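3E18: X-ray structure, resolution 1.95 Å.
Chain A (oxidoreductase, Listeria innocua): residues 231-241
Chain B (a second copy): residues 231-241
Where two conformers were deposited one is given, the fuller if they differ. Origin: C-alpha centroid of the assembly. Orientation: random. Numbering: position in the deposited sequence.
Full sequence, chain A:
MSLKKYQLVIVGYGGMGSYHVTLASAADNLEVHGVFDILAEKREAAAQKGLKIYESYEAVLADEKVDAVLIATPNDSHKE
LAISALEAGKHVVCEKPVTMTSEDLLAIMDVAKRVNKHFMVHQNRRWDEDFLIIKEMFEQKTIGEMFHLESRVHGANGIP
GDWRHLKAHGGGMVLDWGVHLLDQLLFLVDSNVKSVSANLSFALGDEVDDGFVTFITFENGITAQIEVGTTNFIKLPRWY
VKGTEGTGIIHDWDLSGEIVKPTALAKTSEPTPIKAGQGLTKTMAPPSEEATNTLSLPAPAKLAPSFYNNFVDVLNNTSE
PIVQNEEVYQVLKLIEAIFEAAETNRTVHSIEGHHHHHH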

# COMPACT_ATOMS: atom_id res chain seq x y z
N THR A 231 -1.27 5.96 14.85
CA THR A 231 -2.09 4.98 15.59
C THR A 231 -1.60 3.56 15.32
O THR A 231 -2.37 2.59 15.37
N ASN A 232 -0.31 3.44 15.00
CA ASN A 232 0.28 2.19 14.56
C ASN A 232 1.19 1.64 15.64
O ASN A 232 2.33 2.09 15.77
N PHE A 233 0.69 0.66 16.38
CA PHE A 233 1.44 0.06 17.49
C PHE A 233 2.53 -0.88 16.98
O PHE A 233 3.43 -1.28 17.72
N ILE A 234 2.46 -1.20 15.69
CA ILE A 234 3.50 -1.90 14.98
C ILE A 234 3.79 -1.07 13.74
O ILE A 234 2.86 -0.62 13.08
N LYS A 235 5.07 -0.82 13.47
CA LYS A 235 5.48 0.04 12.37
C LYS A 235 5.85 -0.80 11.15
O LYS A 235 6.48 -1.84 11.28
N LEU A 236 5.43 -0.34 9.97
CA LEU A 236 5.91 -0.90 8.72
C LEU A 236 7.24 -0.19 8.39
O LEU A 236 7.55 0.80 9.04
N PRO A 237 8.05 -0.71 7.43
CA PRO A 237 9.34 -0.03 7.16
C PRO A 237 9.26 1.44 6.75
O PRO A 237 8.28 1.87 6.11
N ARG A 238 10.31 2.18 7.10
CA ARG A 238 10.46 3.57 6.69
C ARG A 238 10.47 3.68 5.16
O ARG A 238 9.78 4.53 4.61
N TRP A 239 11.22 2.81 4.49
CA TRP A 239 11.33 2.84 3.01
C TRP A 239 11.16 1.43 2.45
O TRP A 239 11.66 0.47 3.02
N TYR A 240 10.45 1.30 1.33
CA TYR A 240 10.37 0.05 0.62
C TYR A 240 10.34 0.46 -0.84
O TYR A 240 9.42 1.14 -1.27
N VAL A 241 11.37 0.09 -1.58
CA VAL A 241 11.54 0.62 -2.94
C VAL A 241 11.77 -0.49 -3.95
O VAL A 241 12.41 -1.47 -3.65
N THR B 231 7.52 -9.26 -8.50
CA THR B 231 8.82 -8.65 -8.77
C THR B 231 9.37 -8.07 -7.48
O THR B 231 10.02 -7.03 -7.49
N ASN B 232 9.12 -8.77 -6.37
CA ASN B 232 9.41 -8.30 -5.03
C ASN B 232 10.48 -9.15 -4.33
O ASN B 232 10.17 -10.18 -3.74
N PHE B 233 11.73 -8.70 -4.39
CA PHE B 233 12.87 -9.47 -3.93
C PHE B 233 13.01 -9.40 -2.41
O PHE B 233 13.70 -10.22 -1.80
N ILE B 234 12.35 -8.41 -1.83
CA ILE B 234 12.13 -8.35 -0.38
C ILE B 234 10.62 -8.26 -0.26
O ILE B 234 9.97 -7.66 -1.11
N LYS B 235 10.05 -8.88 0.76
CA LYS B 235 8.61 -8.98 0.88
C LYS B 235 8.15 -8.13 2.02
O LYS B 235 8.81 -8.05 3.06
N LEU B 236 6.99 -7.52 1.84
CA LEU B 236 6.31 -6.86 2.93
C LEU B 236 5.50 -7.96 3.65
O LEU B 236 5.37 -9.06 3.11
N PRO B 237 5.00 -7.70 4.88
CA PRO B 237 4.29 -8.77 5.59
C PRO B 237 3.01 -9.25 4.91
O PRO B 237 2.38 -8.50 4.18
N ARG B 238 2.66 -10.52 5.14
CA ARG B 238 1.44 -11.13 4.62
C ARG B 238 0.19 -10.37 5.09
O ARG B 238 -0.69 -10.06 4.29
N TRP B 239 0.15 -10.04 6.37
CA TRP B 239 -0.97 -9.31 6.92
C TRP B 239 -0.49 -8.19 7.82
O TRP B 239 0.45 -8.36 8.61
N TYR B 240 -1.14 -7.04 7.69
CA TYR B 240 -0.93 -5.91 8.60
C TYR B 240 -2.30 -5.33 8.86
O TYR B 240 -3.00 -4.93 7.92
N VAL B 241 -2.71 -5.34 10.13
CA VAL B 241 -4.09 -5.01 10.51
C VAL B 241 -4.17 -4.03 11.69
O VAL B 241 -3.50 -4.21 12.71

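What does the start of the chain A stretch offer to the other copy? Thr A231, with chi1 near p, stays out of reach, and its backbone N donates to Asn A232 OD1 at 3.2 Å. The CA-to-CB bond of Asn A232 points sideways, but with chi1 at m (-55°) and chi2 at 54° the amide comes nearer to chain B. Its ND2 donates a hydrogen bond to Tyr B240 OH at 2.9 Å. OD1 accepts from Thr A231 N, while the NH2 group faces the tyrosine. The CA-to-CB bond of Phe A233 (chi1 m) points sideways, and the ring makes no contact with the other stretch.

How does the middle of the loop complete the pocket for the tyrosine hydroxyl? Ile A234 supplies the second polar partner through its backbone: Tyr B240 OH donates to Ile A234 O at 2.6 Å. The hydroxyl is therefore acceptor to the asparagine and donor to the carbonyl, and both partners lie at the ring edge, near its plane. The Ile A234 side chain (m, t) points toward chain B and adds an apolar contact, CG2 to Tyr B240 CE1 at 4.2 Å.

What covers the face of that ring? Leu A236 points toward chain B in the m, t rotamer, which sets its branched end over Tyr B240. Its CG sits 3.8 Å from the centroid of the Tyr B240 ring and only 3° off the normal, a CH-pi contact, while Leu A236 CD2 reaches Tyr B240 CD1 at 3.7 Å. The same methyl, Leu A236 CD2, also meets Pro B237 CG at 3.8 Å. Next along, Pro A237 points toward chain B with a C-gamma endo pucker, and its CG packs on Leu B236 CD2 at 3.7 Å. Each leucine thus touches the other copy's proline, near the closest CA approach of the stretches, Leu A236 CA to Leu B236 CA at 8.3 Å.

Does the strand return the same contact? Arg A238 and Trp A239 are out of reach, but Tyr A240, with chi1 at t (177°), extends toward chain B and has the largest covered area in its stretch. Its OH donates to Ile B234 O at 2.7 Å and accepts from Asn B232 ND2, which lies 2.8 Å from Tyr A240 OH. Leu B236 lies over one face in a CH-pi contact, its CG 3.8 Å from the Tyr A240 ring centroid, and Ile B234 CB approaches Tyr A240 CE1 at 4.3 Å. The tyrosine pocket is thus built twice, once by each copy.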

# COMPACT_ATOMS: atom_id res chain seq x y z
CB THR A 231 -3.58 5.08 15.16
OG1 THR A 231 -3.67 5.07 13.72
CG2 THR A 231 -4.19 6.38 15.66
CB ASN A 232 1.08 2.41 13.29
CG ASN A 232 0.27 3.04 12.20
OD1 ASN A 232 -0.34 4.10 12.39
ND2 ASN A 232 0.26 2.41 11.04
CB PHE A 233 0.47 -0.64 18.45
CG PHE A 233 -0.46 0.30 19.15
CD1 PHE A 233 -0.07 0.94 20.33
CD2 PHE A 233 -1.74 0.53 18.65
CE1 PHE A 233 -0.92 1.82 20.98
CE2 PHE A 233 -2.61 1.40 19.29
CZ PHE A 233 -2.19 2.05 20.47
CB ILE A 234 3.05 -3.35 14.60
CG1 ILE A 234 2.82 -4.18 15.87
CG2 ILE A 234 4.06 -4.03 13.69
CD1 ILE A 234 2.12 -5.53 15.64
CB LYS A 235 6.67 0.91 12.78
CG LYS A 235 6.45 1.78 14.02
CD LYS A 235 7.72 2.56 14.37
CE LYS A 235 7.53 3.43 15.61
NZ LYS A 235 7.58 2.67 16.90
CB LEU A 236 4.88 -0.68 7.59
CG LEU A 236 3.60 -1.54 7.66
CD1 LEU A 236 2.70 -1.25 6.45
CD2 LEU A 236 3.92 -3.03 7.72
CB PRO A 237 9.93 -0.84 5.98
CG PRO A 237 8.84 -1.66 5.47
CD PRO A 237 7.93 -1.93 6.62
CB ARG A 238 11.72 4.17 7.33
CG ARG A 238 12.07 5.60 6.93
CD ARG A 238 11.09 6.65 7.42
NE ARG A 238 11.39 7.94 6.80
CZ ARG A 238 10.93 8.34 5.61
NH1 ARG A 238 10.10 7.59 4.90
NH2 ARG A 238 11.30 9.52 5.16
CB TRP A 239 12.69 3.38 2.59
CG TRP A 239 12.85 4.88 2.81
CD1 TRP A 239 13.48 5.50 3.85
CD2 TRP A 239 12.40 5.92 1.94
NE1 TRP A 239 13.44 6.87 3.69
CE2 TRP A 239 12.78 7.15 2.52
CE3 TRP A 239 11.71 5.92 0.72
CZ2 TRP A 239 12.49 8.38 1.92
CZ3 TRP A 239 11.41 7.14 0.13
CH2 TRP A 239 11.80 8.35 0.73
CB TYR A 240 9.12 -0.75 1.00
CG TYR A 240 8.94 -2.06 0.23
CD1 TYR A 240 9.64 -3.23 0.59
CD2 TYR A 240 8.07 -2.13 -0.86
CE1 TYR A 240 9.47 -4.43 -0.12
CE2 TYR A 240 7.89 -3.33 -1.57
CZ TYR A 240 8.60 -4.46 -1.21
OH TYR A 240 8.40 -5.63 -1.91
CB VAL A 241 12.69 1.69 -3.01
CG1 VAL A 241 12.30 2.97 -2.22
CG2 VAL A 241 14.03 1.14 -2.48
CB THR B 231 8.68 -7.54 -9.81
OG1 THR B 231 7.68 -6.61 -9.37
CG2 THR B 231 8.22 -8.12 -11.14
CB ASN B 232 8.12 -8.32 -4.18
CG ASN B 232 7.02 -7.44 -4.74
OD1 ASN B 232 6.56 -7.63 -5.88
ND2 ASN B 232 6.60 -6.46 -3.95
CB PHE B 233 14.14 -9.01 -4.64
CG PHE B 233 14.14 -9.36 -6.10
CD1 PHE B 233 14.56 -10.62 -6.51
CD2 PHE B 233 13.68 -8.46 -7.05
CE1 PHE B 233 14.52 -10.98 -7.89
CE2 PHE B 233 13.65 -8.80 -8.42
CZ PHE B 233 14.08 -10.06 -8.82
CB ILE B 234 12.81 -7.12 0.26
CG1 ILE B 234 14.32 -7.14 -0.02
CG2 ILE B 234 12.55 -7.05 1.79
CD1 ILE B 234 15.05 -5.84 0.29
CB LYS B 235 8.17 -10.43 1.14
CG LYS B 235 8.63 -11.45 0.11
CD LYS B 235 7.91 -12.79 0.29
CE LYS B 235 8.35 -13.56 1.54
NZ LYS B 235 7.67 -14.90 1.62
CB LEU B 236 5.46 -5.72 2.38
CG LEU B 236 6.19 -4.42 1.97
CD1 LEU B 236 5.18 -3.39 1.55
CD2 LEU B 236 7.01 -3.85 3.11
CB PRO B 237 3.95 -8.15 6.95
CG PRO B 237 4.05 -6.69 6.75
CD PRO B 237 5.09 -6.48 5.71
CB ARG B 238 1.39 -12.61 5.01
CG ARG B 238 0.12 -13.38 4.60
CD ARG B 238 -0.00 -13.64 3.10
NE ARG B 238 -1.35 -14.15 2.82
CZ ARG B 238 -2.43 -13.39 2.66
NH1 ARG B 238 -2.37 -12.06 2.70
NH2 ARG B 238 -3.60 -13.98 2.43
CB TRP B 239 -1.86 -10.23 7.77
CG TRP B 239 -2.63 -11.27 7.04
CD1 TRP B 239 -2.29 -12.58 6.88
CD2 TRP B 239 -3.90 -11.10 6.39
NE1 TRP B 239 -3.26 -13.24 6.17
CE2 TRP B 239 -4.27 -12.36 5.86
CE3 TRP B 239 -4.77 -10.01 6.22
CZ2 TRP B 239 -5.46 -12.56 5.16
CZ3 TRP B 239 -5.97 -10.22 5.53
CH2 TRP B 239 -6.29 -11.49 5.00
CB TYR B 240 0.02 -4.88 7.99
CG TYR B 240 0.29 -3.66 8.87
CD1 TYR B 240 1.11 -3.76 9.99
CD2 TYR B 240 -0.25 -2.42 8.56
CE1 TYR B 240 1.37 -2.67 10.78
CE2 TYR B 240 -0.00 -1.31 9.35
CZ TYR B 240 0.81 -1.45 10.47
OH TYR B 240 1.07 -0.39 11.26
CB VAL B 241 -4.97 -6.29 10.77
CG1 VAL B 241 -5.20 -7.10 9.48
CG2 VAL B 241 -4.38 -7.18 11.84